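Local coordinates for protein lytic polysaccharide monooxygenase (Neurospora crassa, PDB 4QI8) that probably cleaves cellulose chains oxidatively at a surface copper centre, using a reducing partner and O2 or H2O2 as cosubstrate, at residues S135-A140 with C160-I165; Y79-P84 with A97-I102; Q38-F43 with A154-S159; P73-F78 with Y204-P209. All coordinates share one frame; numbering follows the deposited sequence.

Contact 3 opens first, at 38-43, and contact 4 next, at 73-78. Contact 2 starts directly after that on the same strand, 76-82, and closes a short loop with 97-102, nested inside the loops of both contacts 3 and 4. Contact 1 follows in series from 135-140. Before it closes at 160-165, contact 3 closes at 154-159 on the same strand, so contacts 1 and 3 cross. Contact 4 closes last, at 204-209; it encloses contacts 1 and 2 and crosses contact 3. Contacts 1 and 2 pair neighbouring strands of the larger sheet in the AA9 beta-sandwich, while contacts 3 and 4 fasten a short helix and a C-terminal loop to that sheet.

Contact 1. Residues S135-A140 with C160-I165; sequences SYLLRA and CAQLSI
The Tyr136 ring is overlapped on one face by Ile165, whose CD1 sits 3.8 Å from the ring centroid in a CH-pi contact, displaced toward the rim near CD1 and CG. The two side chains cross at about a right angle, and the far end of the tyrosine reaches on to Lys132 O, to which its hydroxyl is hydrogen-bonded. An alanine in place of Tyr136 would probably leave Ile165 CD1 beside a gap and the Lys132 carbonyl without this phenolic partner. Strands 134-144 and 155-166 form an antiparallel beta hairpin in the larger sheet of the sandwich. Tyr136 with Leu163 and Leu138 with Ala161 are hydrogen-bonded pairs; the Leu163 N to Tyr136 O bond is 2.8 Å long. Between Leu138 and Leu163 the contact runs from CB to CD1 (3.9 Å), on the face that also carries Ala161 and turns toward strand 61-67. On the other face, Leu137 and Gln162 run alongside each other in one direction, with Leu137 CD2 4.0 Å from Gln162 CG. The Gln162 amide is hydrogen-bonded to Arg21, Ala50, Thr53 and Asn90. On this face Cys160, its SG anti to the carbonyl carbon (chi1 -67°), packs SG on Arg139 CB at 3.8 Å and forms the disulfide with Cys42.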
loop_
_atom_site.group_PDB
_atom_site.type_symbol
_atom_site.label_atom_id
_atom_site.label_comp_id
_atom_site.label_asym_id
_atom_site.label_seq_id
_atom_site.Cartn_x
_atom_site.Cartn_y
_atom_site.Cartn_z
ATOM N N SER A 135 4.651 10.594 13.304
ATOM C CA SER A 135 3.579 9.639 13.054
ATOM C C SER A 135 3.339 9.524 11.560
ATOM O O SER A 135 3.408 10.523 10.847
ATOM C CB SER A 135 2.307 10.077 13.761
ATOM O OG SER A 135 2.500 10.111 15.164
ATOM N N TYR A 136 3.044 8.307 11.110
ATOM C CA TYR A 136 2.869 8.016 9.691
ATOM C C TYR A 136 1.728 7.038 9.461
ATOM O O TYR A 136 1.462 6.165 10.299
ATOM C CB TYR A 136 4.112 7.339 9.110
ATOM C CG TYR A 136 5.299 8.226 8.805
ATOM C CD1 TYR A 136 6.152 8.662 9.818
ATOM C CD2 TYR A 136 5.592 8.589 7.500
ATOM C CE1 TYR A 136 7.252 9.453 9.534
ATOM C CE2 TYR A 136 6.691 9.373 7.203
ATOM C CZ TYR A 136 7.523 9.790 8.219
ATOM O OH TYR A 136 8.605 10.575 7.881
ATOM N N LEU A 137 1.091 7.157 8.296
ATOM C CA LEU A 137 0.297 6.075 7.755
ATOM C C LEU A 137 1.145 5.284 6.772
ATOM O O LEU A 137 1.891 5.868 5.974
ATOM C CB LEU A 137 -0.933 6.614 7.034
ATOM C CG LEU A 137 -1.892 7.407 7.921
ATOM C CD1 LEU A 137 -3.014 8.018 7.089
ATOM C CD2 LEU A 137 -2.472 6.518 8.998
ATOM N N LEU A 138 0.997 3.959 6.826
ATOM C CA LEU A 138 1.609 3.047 5.871
ATOM C C LEU A 138 0.491 2.371 5.101
ATOM O O LEU A 138 -0.283 1.605 5.672
ATOM C CB LEU A 138 2.470 2.011 6.584
ATOM C CG LEU A 138 3.050 0.895 5.708
ATOM C CD1 LEU A 138 4.008 1.401 4.637
ATOM C CD2 LEU A 138 3.732 -0.125 6.590
ATOM N N ARG A 139 0.379 2.710 3.822
ATOM C CA ARG A 139 -0.646 2.160 2.949
ATOM C C ARG A 139 -0.096 0.937 2.227
ATOM O O ARG A 139 0.939 1.011 1.566
ATOM C CB ARG A 139 -1.096 3.221 1.937
ATOM C CG ARG A 139 -2.084 2.750 0.888
ATOM C CD ARG A 139 -2.457 3.904 -0.029
ATOM N NE ARG A 139 -3.395 3.507 -1.077
ATOM C CZ ARG A 139 -3.045 2.920 -2.211
ATOM N NH1 ARG A 139 -1.762 2.691 -2.472
ATOM N NH2 ARG A 139 -3.972 2.573 -3.091
ATOM N N ALA A 140 -0.822 -0.174 2.351
ATOM C CA ALA A 140 -0.549 -1.419 1.643
ATOM C C ALA A 140 -1.552 -1.563 0.521
ATOM O O ALA A 140 -2.743 -1.351 0.737
ATOM C CB ALA A 140 -0.702 -2.593 2.589
ATOM N N CYS A 160 -4.460 0.538 5.601
ATOM C CA CYS A 160 -3.485 1.483 6.130
ATOM C C CYS A 160 -3.212 1.262 7.606
ATOM O O CYS A 160 -4.133 1.184 8.410
ATOM C CB CYS A 160 -3.973 2.918 5.979
ATOM S SG CYS A 160 -4.081 3.452 4.271
ATOM N N ALA A 161 -1.924 1.210 7.935
ATOM C CA ALA A 161 -1.449 1.064 9.304
ATOM C C ALA A 161 -1.020 2.394 9.904
ATOM O O ALA A 161 -0.545 3.281 9.197
ATOM C CB ALA A 161 -0.290 0.085 9.347
ATOM N N GLN A 162 -1.204 2.518 11.214
ATOM C CA GLN A 162 -0.732 3.667 11.970
ATOM C C GLN A 162 0.598 3.341 12.622
ATOM O O GLN A 162 0.694 2.390 13.405
ATOM C CB GLN A 162 -1.762 4.098 13.029
ATOM C CG GLN A 162 -3.075 4.549 12.400
ATOM C CD GLN A 162 -4.123 5.093 13.353
ATOM O OE1 GLN A 162 -5.252 5.372 12.932
ATOM N NE2 GLN A 162 -3.765 5.268 14.629
ATOM N N LEU A 163 1.611 4.140 12.291
ATOM C CA LEU A 163 2.974 3.981 12.808
ATOM C C LEU A 163 3.460 5.231 13.515
ATOM O O LEU A 163 3.067 6.351 13.185
ATOM C CB LEU A 163 3.974 3.706 11.678
ATOM C CG LEU A 163 3.678 2.557 10.726
ATOM C CD1 LEU A 163 4.819 2.436 9.725
ATOM C CD2 LEU A 163 3.466 1.240 11.468
ATOM N N SER A 164 4.345 5.025 14.480
ATOM C CA SER A 164 5.178 6.083 15.035
ATOM C C SER A 164 6.617 5.734 14.674
ATOM O O SER A 164 7.178 4.787 15.216
ATOM C CB SER A 164 4.999 6.173 16.544
ATOM O OG SER A 164 5.890 7.123 17.091
ATOM N N ILE A 165 7.186 6.473 13.722
ATOM C CA ILE A 165 8.518 6.176 13.214
ATOM C C ILE A 165 9.525 7.004 14.001
ATOM O O ILE A 165 9.405 8.225 14.094
ATOM C CB ILE A 165 8.626 6.432 11.695
ATOM C CG1 ILE A 165 7.685 5.474 10.949
ATOM C CG2 ILE A 165 10.068 6.262 11.228
ATOM C CD1 ILE A 165 7.699 5.594 9.423
#

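Contact 2. Residues Y79-P84 with A97-I102; sequences YLARVP and AVWFKI
The Ala81 methyl group stands over one face of the Trp99 indole, CB 3.6 Å from the centroid of the six-membered ring and only 15° off its normal. The same CB also touches Val98 CG2. On the opposite face of the sheet, Leu80 CB lies over the Phe100 ring, 4.0 Å from its centroid; the phenylalanine takes the crowded position, with CG placed between the backbone N and the carbonyl carbon (chi1 58°). Leu80 CD1 then touches Ile102 CD1. Tyr79 offers one ring face to Lys101 CB, and a bend in the lysine chain (chi3 -75°) puts CE 3.3 Å from Tyr79 OH. These pairs belong to the antiparallel strands 76-82 and 99-104, in which Leu80 and Phe100 form a hydrogen-bonded pair, with Leu80 N 2.8 Å from Phe100 O. Toward the start of the second strand a water takes over, accepting from Arg82 N and donating to Val98 O at 2.7 Å. Here Val98 and Trp99 both face Val179, a classic beta bulge against strand 178-179. Further out, Phe181 meets both the Tyr79 and Trp99 rings edge-to-face. Trp99 NE1 bonds to Gly94 O, Tyr79 OH pairs with the hydroxyl of Tyr185, and Lys101 NZ is hydrogen-bonded to Pro209 O and His104 ND1.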
loop_
_atom_site.group_PDB
_atom_site.type_symbol
_atom_site.label_atom_id
_atom_site.label_comp_id
_atom_site.label_asym_id
_atom_site.label_seq_id
_atom_site.Cartn_x
_atom_site.Cartn_y
_atom_site.Cartn_z
ATOM N N TYR A 79 3.182 2.692 0.434
ATOM C CA TYR A 79 3.380 4.128 0.514
ATOM C C TYR A 79 3.369 4.563 1.974
ATOM O O TYR A 79 2.676 3.970 2.810
ATOM C CB TYR A 79 2.259 4.887 -0.180
ATOM C CG TYR A 79 2.121 4.750 -1.680
ATOM C CD1 TYR A 79 1.634 3.589 -2.264
ATOM C CD2 TYR A 79 2.435 5.822 -2.521
ATOM C CE1 TYR A 79 1.468 3.499 -3.652
ATOM C CE2 TYR A 79 2.253 5.743 -3.890
ATOM C CZ TYR A 79 1.781 4.589 -4.450
ATOM O OH TYR A 79 1.599 4.545 -5.808
ATOM N N LEU A 80 4.097 5.641 2.250
ATOM C CA LEU A 80 4.033 6.318 3.538
ATOM C C LEU A 80 3.471 7.726 3.389
ATOM O O LEU A 80 3.629 8.363 2.345
ATOM C CB LEU A 80 5.435 6.458 4.124
ATOM C CG LEU A 80 6.032 5.198 4.744
ATOM C CD1 LEU A 80 7.510 5.397 5.077
ATOM C CD2 LEU A 80 5.273 4.790 6.012
ATOM N N ALA A 81 2.851 8.218 4.459
ATOM C CA ALA A 81 2.432 9.616 4.546
ATOM C C ALA A 81 2.653 10.077 5.973
ATOM O O ALA A 81 2.210 9.421 6.912
ATOM C CB ALA A 81 0.971 9.781 4.151
ATOM N N ARG A 82 3.328 11.212 6.131
ATOM C CA ARG A 82 3.663 11.709 7.457
ATOM C C ARG A 82 2.594 12.658 7.987
ATOM O O ARG A 82 2.264 13.679 7.379
ATOM C CB ARG A 82 5.013 12.422 7.442
ATOM C CG ARG A 82 5.480 12.809 8.834
ATOM C CD ARG A 82 6.837 13.483 8.816
ATOM N NE ARG A 82 7.320 13.831 10.154
ATOM C CZ ARG A 82 6.932 14.896 10.851
ATOM N NH1 ARG A 82 6.047 15.755 10.361
ATOM N NH2 ARG A 82 7.451 15.115 12.049
ATOM N N VAL A 83 2.077 12.334 9.162
ATOM C CA VAL A 83 1.108 13.184 9.823
ATOM C C VAL A 83 1.770 14.526 10.188
ATOM O O VAL A 83 2.852 14.526 10.759
ATOM C CB VAL A 83 0.608 12.508 11.105
ATOM C CG1 VAL A 83 -0.392 13.397 11.814
ATOM C CG2 VAL A 83 -0.001 11.130 10.814
ATOM N N PRO A 84 1.128 15.670 9.867
ATOM C CA PRO A 84 1.739 16.955 10.213
ATOM C C PRO A 84 1.934 17.124 11.705
ATOM O O PRO A 84 1.140 16.626 12.510
ATOM C CB PRO A 84 0.718 17.980 9.711
ATOM C CG PRO A 84 -0.054 17.283 8.675
ATOM C CD PRO A 84 -0.121 15.850 9.109
ATOM N N ALA A 97 -1.510 15.831 -1.282
ATOM C CA ALA A 97 -0.374 15.191 -1.927
ATOM C C ALA A 97 0.683 14.887 -0.880
ATOM O O ALA A 97 1.678 15.596 -0.752
ATOM C CB ALA A 97 0.185 16.088 -3.019
ATOM N N VAL A 98 0.444 13.822 -0.123
ATOM C CA VAL A 98 1.237 13.487 1.047
ATOM C C VAL A 98 1.856 12.092 0.999
ATOM O O VAL A 98 2.679 11.758 1.844
ATOM C CB VAL A 98 0.396 13.632 2.346
ATOM C CG1 VAL A 98 -0.027 15.073 2.538
ATOM C CG2 VAL A 98 -0.829 12.708 2.346
ATOM N N TRP A 99 1.456 11.274 0.033
ATOM C CA TRP A 99 1.873 9.877 -0.008
ATOM C C TRP A 99 3.092 9.705 -0.903
ATOM O O TRP A 99 3.063 10.123 -2.059
ATOM C CB TRP A 99 0.735 9.011 -0.549
ATOM C CG TRP A 99 -0.485 9.004 0.318
ATOM C CD1 TRP A 99 -1.566 9.825 0.215
ATOM C CD2 TRP A 99 -0.743 8.137 1.426
ATOM N NE1 TRP A 99 -2.492 9.521 1.187
ATOM C CE2 TRP A 99 -2.002 8.491 1.951
ATOM C CE3 TRP A 99 -0.025 7.102 2.030
ATOM C CZ2 TRP A 99 -2.560 7.835 3.053
ATOM C CZ3 TRP A 99 -0.577 6.461 3.128
ATOM C CH2 TRP A 99 -1.837 6.818 3.616
ATOM N N PHE A 100 4.136 9.065 -0.382
ATOM C CA PHE A 100 5.277 8.705 -1.216
ATOM C C PHE A 100 5.456 7.200 -1.190
ATOM O O PHE A 100 5.204 6.536 -0.183
ATOM C CB PHE A 100 6.571 9.455 -0.832
ATOM C CG PHE A 100 7.031 9.268 0.593
ATOM C CD1 PHE A 100 6.490 10.021 1.618
ATOM C CD2 PHE A 100 8.041 8.370 0.895
ATOM C CE1 PHE A 100 6.926 9.869 2.918
ATOM C CE2 PHE A 100 8.496 8.227 2.191
ATOM C CZ PHE A 100 7.941 8.981 3.205
ATOM N N LYS A 101 5.861 6.674 -2.339
ATOM C CA LYS A 101 6.016 5.249 -2.530
ATOM C C LYS A 101 7.355 4.800 -1.990
ATOM O O LYS A 101 8.380 5.402 -2.300
ATOM C CB LYS A 101 5.923 4.928 -4.016
ATOM C CG LYS A 101 6.008 3.449 -4.348
ATOM C CD LYS A 101 6.026 3.203 -5.850
ATOM C CE LYS A 101 4.663 3.381 -6.479
ATOM N NZ LYS A 101 4.766 3.359 -7.966
ATOM N N ILE A 102 7.349 3.730 -1.200
ATOM C CA ILE A 102 8.589 3.153 -0.694
ATOM C C ILE A 102 8.894 1.762 -1.251
ATOM O O ILE A 102 9.982 1.244 -1.023
ATOM C CB ILE A 102 8.670 3.147 0.851
ATOM C CG1 ILE A 102 7.555 2.303 1.473
ATOM C CG2 ILE A 102 8.640 4.575 1.369
ATOM C CD1 ILE A 102 7.744 2.092 2.958
HETATM O O HOH W 1 4.145 12.816 3.809
#

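Contact 3. Residues Q38-F43 with A154-S159; sequences QQIRCF and AQFYIS
Gln38 OE1 is gripped end-on by both terminal nitrogens of Arg41, NH1 at 2.9 Å and NH2 at 3.0 Å, while the backbone O of Arg41 rests on Ile158 CG2 across the contact. OE1 lies in the guanidinium plane, and both nitrogens reach it from the same face of the glutamine amide. This pair brackets a short, weakly bonded helical turn, about 39-42, laid against strand 155-166 of the AA9 sandwich; the Cys42-Cys160 disulfide ties the two covalently. Ile158 packs against this turn: its CD1 meets Ile40 O at 3.5 Å and Ile40 CD1 at 3.9 Å. An alanine in place of Ile158 would probably open a gap between turn and strand and take from Ile40 CD1 one of its apolar neighbours. Ile40 CD1 also stands over one face of the Phe156 ring, 3.9 Å from its centroid. Phe43, the first residue to leave the helix, has a positive phi (57°), and its ring approaches the strand edge-on, CD2 3.5 Å from Ile158 O in the ring plane. Tyr157, a ligand of the copper ion, starts away from the helix; its OH donates to Gln155 OE1, a probable O2-binding residue, at 2.7 Å from above the amide plane.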
loop_
_atom_site.group_PDB
_atom_site.type_symbol
_atom_site.label_atom_id
_atom_site.label_comp_id
_atom_site.label_asym_id
_atom_site.label_seq_id
_atom_site.Cartn_x
_atom_site.Cartn_y
_atom_site.Cartn_z
ATOM N N GLN A 38 -12.840 7.451 -2.393
ATOM C CA GLN A 38 -12.083 7.610 -1.158
ATOM C C GLN A 38 -11.507 6.276 -0.682
ATOM O O GLN A 38 -10.491 6.246 0.009
ATOM C CB GLN A 38 -12.948 8.226 -0.052
ATOM C CG GLN A 38 -13.409 9.635 -0.368
ATOM C CD GLN A 38 -12.243 10.587 -0.454
ATOM O OE1 GLN A 38 -11.503 10.758 0.515
ATOM N NE2 GLN A 38 -12.054 11.197 -1.620
ATOM N N GLN A 39 -12.173 5.174 -1.014
ATOM C CA GLN A 39 -11.672 3.861 -0.627
ATOM C C GLN A 39 -10.313 3.503 -1.234
ATOM O O GLN A 39 -9.637 2.628 -0.709
ATOM C CB GLN A 39 -12.698 2.769 -0.948
ATOM C CG GLN A 39 -13.932 2.818 -0.072
ATOM C CD GLN A 39 -14.926 1.730 -0.427
ATOM O OE1 GLN A 39 -15.129 1.420 -1.602
ATOM N NE2 GLN A 39 -15.519 1.123 0.580
ATOM N N ILE A 40 -9.889 4.186 -2.295
ATOM C CA ILE A 40 -8.581 3.881 -2.896
ATOM C C ILE A 40 -7.454 4.239 -1.933
ATOM O O ILE A 40 -6.320 3.781 -2.076
ATOM C CB ILE A 40 -8.410 4.543 -4.288
ATOM C CG1 ILE A 40 -7.368 3.818 -5.159
ATOM C CG2 ILE A 40 -8.054 6.010 -4.133
ATOM C CD1 ILE A 40 -7.803 2.426 -5.608
ATOM N N ARG A 41 -7.752 5.106 -0.957
ATOM C CA ARG A 41 -6.689 5.552 -0.067
ATOM C C ARG A 41 -6.398 4.510 1.022
ATOM O O ARG A 41 -5.366 3.867 0.999
ATOM C CB ARG A 41 -7.051 6.938 0.529
ATOM C CG ARG A 41 -5.989 7.490 1.455
ATOM C CD ARG A 41 -6.313 8.888 2.002
ATOM N NE ARG A 41 -7.668 8.965 2.543
ATOM C CZ ARG A 41 -8.738 9.548 1.990
ATOM N NH1 ARG A 41 -8.713 10.195 0.813
ATOM N NH2 ARG A 41 -9.896 9.511 2.657
ATOM N N CYS A 42 -7.347 4.319 1.932
ATOM C CA CYS A 42 -7.213 3.378 3.050
ATOM C C CYS A 42 -8.417 2.431 3.166
ATOM O O CYS A 42 -8.627 1.837 4.221
ATOM C CB CYS A 42 -6.967 4.103 4.393
ATOM S SG CYS A 42 -5.399 4.986 4.413
ATOM N N PHE A 43 -9.169 2.292 2.086
ATOM C CA PHE A 43 -10.342 1.412 2.044
ATOM C C PHE A 43 -11.363 1.770 3.133
ATOM O O PHE A 43 -11.978 0.883 3.732
ATOM C CB PHE A 43 -9.939 -0.086 2.117
ATOM C CG PHE A 43 -10.809 -1.029 1.282
ATOM C CD1 PHE A 43 -12.129 -0.725 0.956
ATOM C CD2 PHE A 43 -10.282 -2.236 0.831
ATOM C CE1 PHE A 43 -12.890 -1.590 0.190
ATOM C CE2 PHE A 43 -11.045 -3.099 0.069
ATOM C CZ PHE A 43 -12.340 -2.772 -0.264
ATOM N N ALA A 154 -9.290 -3.816 -12.712
ATOM C CA ALA A 154 -8.205 -4.059 -11.764
ATOM C C ALA A 154 -8.782 -4.103 -10.354
ATOM O O ALA A 154 -9.666 -3.330 -10.010
ATOM C CB ALA A 154 -7.152 -2.972 -11.889
ATOM N N GLN A 155 -8.248 -4.998 -9.535
ATOM C CA GLN A 155 -8.777 -5.247 -8.193
ATOM C C GLN A 155 -7.767 -4.798 -7.143
ATOM O O GLN A 155 -6.722 -5.424 -6.961
ATOM C CB GLN A 155 -9.075 -6.742 -8.019
ATOM C CG GLN A 155 -10.121 -7.235 -8.999
ATOM C CD GLN A 155 -10.455 -8.706 -8.865
ATOM O OE1 GLN A 155 -9.874 -9.437 -8.047
ATOM N NE2 GLN A 155 -11.388 -9.156 -9.694
ATOM N N PHE A 156 -8.082 -3.717 -6.438
ATOM C CA PHE A 156 -7.182 -3.178 -5.418
ATOM C C PHE A 156 -7.581 -3.680 -4.027
ATOM O O PHE A 156 -8.719 -3.486 -3.583
ATOM C CB PHE A 156 -7.201 -1.643 -5.419
ATOM C CG PHE A 156 -6.695 -1.012 -6.691
ATOM C CD1 PHE A 156 -7.511 -0.885 -7.806
ATOM C CD2 PHE A 156 -5.412 -0.497 -6.746
ATOM C CE1 PHE A 156 -7.038 -0.280 -8.956
ATOM C CE2 PHE A 156 -4.944 0.113 -7.891
ATOM C CZ PHE A 156 -5.763 0.217 -8.997
ATOM N N TYR A 157 -6.630 -4.311 -3.344
ATOM C CA TYR A 157 -6.819 -4.825 -1.985
ATOM C C TYR A 157 -5.918 -3.976 -1.086
ATOM O O TYR A 157 -4.705 -3.996 -1.238
ATOM C CB TYR A 157 -6.446 -6.316 -1.924
ATOM C CG TYR A 157 -7.290 -7.163 -2.849
ATOM C CD1 TYR A 157 -8.509 -7.691 -2.411
ATOM C CD2 TYR A 157 -6.888 -7.440 -4.156
ATOM C CE1 TYR A 157 -9.297 -8.458 -3.245
ATOM C CE2 TYR A 157 -7.674 -8.216 -4.993
ATOM C CZ TYR A 157 -8.877 -8.719 -4.532
ATOM O OH TYR A 157 -9.694 -9.487 -5.331
ATOM N N ILE A 158 -6.523 -3.198 -0.189
ATOM C CA ILE A 158 -5.869 -2.065 0.470
ATOM C C ILE A 158 -6.105 -2.066 1.974
ATOM O O ILE A 158 -7.201 -2.420 2.425
ATOM C CB ILE A 158 -6.420 -0.737 -0.115
ATOM C CG1 ILE A 158 -6.021 -0.594 -1.585
ATOM C CG2 ILE A 158 -5.960 0.481 0.688
ATOM C CD1 ILE A 158 -6.907 0.383 -2.356
ATOM N N SER A 159 -5.110 -1.611 2.736
ATOM C CA SER A 159 -5.366 -1.111 4.084
ATOM C C SER A 159 -4.281 -0.111 4.447
ATOM O O SER A 159 -3.295 0.043 3.728
ATOM C CB SER A 159 -5.407 -2.247 5.119
ATOM O OG SER A 159 -4.101 -2.749 5.319
#

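Contact 4. Residues P73-F78 with Y204-P209; sequences PGPMQF and YKNPGP
The beginning of strand 76-82 in the larger sheet of the AA9 sandwich is joined to the irregular C-terminal loop at 204-209 through Gln77 and Asn206, amide to amide. Asn206 ND2 donates to Gln77 OE1 at 2.9 Å with an N-H...O angle of 153°. The donor lies in the plane of the glutamine carbonyl, OE1 is close to the plane of the asparagine amide, and the two amide planes are 30° apart. With CD anti to CA (chi2 -163°), the Gln77 chain runs out extended toward the loop. Its other end, NE2, makes a weak hydrogen bond to Pro207 O at 3.3 Å and a further bond to Glu141 OE1. Gln77 OE1 also lies 3.6 Å from Pro207 CD. The asparagine has further partners: its ND2 also bonds to Glu105 O and its OD1 accepts from Gln106 NE2, a group that bonds to Tyr204 O too. Such sharing probably keeps the Asn206 amide from turning over. The His72 side chain, a copper ligand, is about 9 Å from that of Pro75, which precedes the strand. Pro75 and Tyr204 cross at about a right angle, Pro75 CG approaching Tyr204 CE2 at 4.0 Å and the Tyr204 OH, itself hydrogen-bonded to Gly191 O, at 3.5 Å.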
loop_
_atom_site.group_PDB
_atom_site.type_symbol
_atom_site.label_atom_id
_atom_site.label_comp_id
_atom_site.label_asym_id
_atom_site.label_seq_id
_atom_site.Cartn_x
_atom_site.Cartn_y
_atom_site.Cartn_z
ATOM N N PRO A 73 -2.677 -12.435 -9.524
ATOM C CA PRO A 73 -1.422 -11.929 -10.090
ATOM C C PRO A 73 -1.393 -10.406 -10.110
ATOM O O PRO A 73 -2.369 -9.763 -10.493
ATOM C CB PRO A 73 -1.449 -12.474 -11.512
ATOM C CG PRO A 73 -2.911 -12.552 -11.844
ATOM C CD PRO A 73 -3.575 -12.972 -10.562
ATOM N N GLY A 74 -0.265 -9.838 -9.720
ATOM C CA GLY A 74 -0.062 -8.414 -9.787
ATOM C C GLY A 74 0.836 -7.929 -8.672
ATOM O O GLY A 74 1.312 -8.723 -7.852
ATOM N N PRO A 75 1.079 -6.616 -8.639
ATOM C CA PRO A 75 2.080 -6.061 -7.725
ATOM C C PRO A 75 1.566 -5.661 -6.345
ATOM O O PRO A 75 0.482 -5.091 -6.208
ATOM C CB PRO A 75 2.524 -4.793 -8.450
ATOM C CG PRO A 75 1.284 -4.352 -9.148
ATOM C CD PRO A 75 0.660 -5.623 -9.645
ATOM N N MET A 76 2.383 -5.945 -5.336
ATOM C CA MET A 76 2.313 -5.211 -4.078
ATOM C C MET A 76 2.979 -3.851 -4.225
ATOM O O MET A 76 4.031 -3.728 -4.871
ATOM C CB MET A 76 3.044 -5.951 -2.961
ATOM C CG MET A 76 2.417 -7.247 -2.540
ATOM S SD MET A 76 0.754 -7.080 -1.840
ATOM C CE MET A 76 1.047 -5.991 -0.482
ATOM N N GLN A 77 2.406 -2.841 -3.578
ATOM C CA GLN A 77 3.034 -1.522 -3.476
ATOM C C GLN A 77 2.771 -0.974 -2.076
ATOM O O GLN A 77 1.719 -1.240 -1.488
ATOM C CB GLN A 77 2.517 -0.557 -4.552
ATOM C CG GLN A 77 2.410 -1.201 -5.922
ATOM C CD GLN A 77 2.296 -0.237 -7.091
ATOM O OE1 GLN A 77 2.824 -0.513 -8.166
ATOM N NE2 GLN A 77 1.600 0.875 -6.903
ATOM N N PHE A 78 3.728 -0.212 -1.552
ATOM C CA PHE A 78 3.601 0.410 -0.235
ATOM C C PHE A 78 3.946 1.889 -0.302
ATOM O O PHE A 78 4.900 2.287 -0.979
ATOM C CB PHE A 78 4.521 -0.272 0.797
ATOM C CG PHE A 78 4.149 -1.698 1.107
ATOM C CD1 PHE A 78 3.155 -1.984 2.036
ATOM C CD2 PHE A 78 4.789 -2.754 0.472
ATOM C CE1 PHE A 78 2.818 -3.285 2.321
ATOM C CE2 PHE A 78 4.432 -4.060 0.748
ATOM C CZ PHE A 78 3.447 -4.322 1.669
ATOM N N TYR A 204 6.369 -3.838 -17.494
ATOM C CA TYR A 204 5.232 -3.517 -16.637
ATOM C C TYR A 204 5.475 -2.169 -15.973
ATOM O O TYR A 204 6.453 -1.995 -15.249
ATOM C CB TYR A 204 4.974 -4.607 -15.570
ATOM C CG TYR A 204 3.832 -4.191 -14.667
ATOM C CD1 TYR A 204 2.539 -4.170 -15.152
ATOM C CD2 TYR A 204 4.047 -3.764 -13.358
ATOM C CE1 TYR A 204 1.486 -3.738 -14.363
ATOM C CE2 TYR A 204 3.003 -3.324 -12.568
ATOM C CZ TYR A 204 1.727 -3.311 -13.075
ATOM O OH TYR A 204 0.716 -2.835 -12.288
ATOM N N LYS A 205 4.582 -1.216 -16.220
ATOM C CA LYS A 205 4.713 0.105 -15.631
ATOM C C LYS A 205 3.839 0.214 -14.384
ATOM O O LYS A 205 2.628 0.421 -14.470
ATOM C CB LYS A 205 4.288 1.173 -16.637
ATOM C CG LYS A 205 4.464 2.601 -16.137
ATOM C CD LYS A 205 5.904 2.897 -15.808
ATOM C CE LYS A 205 6.102 4.334 -15.355
ATOM N NZ LYS A 205 7.514 4.533 -14.923
ATOM N N ASN A 206 4.443 0.081 -13.207
ATOM C CA ASN A 206 3.673 0.232 -11.977
ATOM C C ASN A 206 2.974 1.579 -11.959
ATOM O O ASN A 206 3.573 2.592 -12.313
ATOM C CB ASN A 206 4.581 0.188 -10.757
ATOM C CG ASN A 206 5.289 -1.129 -10.607
ATOM O OD1 ASN A 206 6.305 -1.375 -11.257
ATOM N ND2 ASN A 206 4.755 -1.998 -9.753
ATOM N N PRO A 207 1.726 1.624 -11.478
ATOM C CA PRO A 207 1.080 2.925 -11.354
ATOM C C PRO A 207 1.653 3.698 -10.176
ATOM O O PRO A 207 2.218 3.135 -9.229
ATOM C CB PRO A 207 -0.395 2.563 -11.147
ATOM C CG PRO A 207 -0.340 1.265 -10.442
ATOM C CD PRO A 207 0.846 0.535 -11.031
ATOM N N GLY A 208 1.513 5.009 -10.264
ATOM C CA GLY A 208 1.964 5.894 -9.219
ATOM C C GLY A 208 3.363 6.439 -9.444
ATOM O O GLY A 208 4.003 6.192 -10.470
ATOM N N PRO A 209 3.863 7.170 -8.450
ATOM C CA PRO A 209 5.146 7.860 -8.551
ATOM C C PRO A 209 6.315 6.912 -8.436
ATOM O O PRO A 209 6.158 5.727 -8.150
ATOM C CB PRO A 209 5.101 8.825 -7.369
ATOM C CG PRO A 209 4.253 8.110 -6.353
ATOM C CD PRO A 209 3.187 7.439 -7.166
#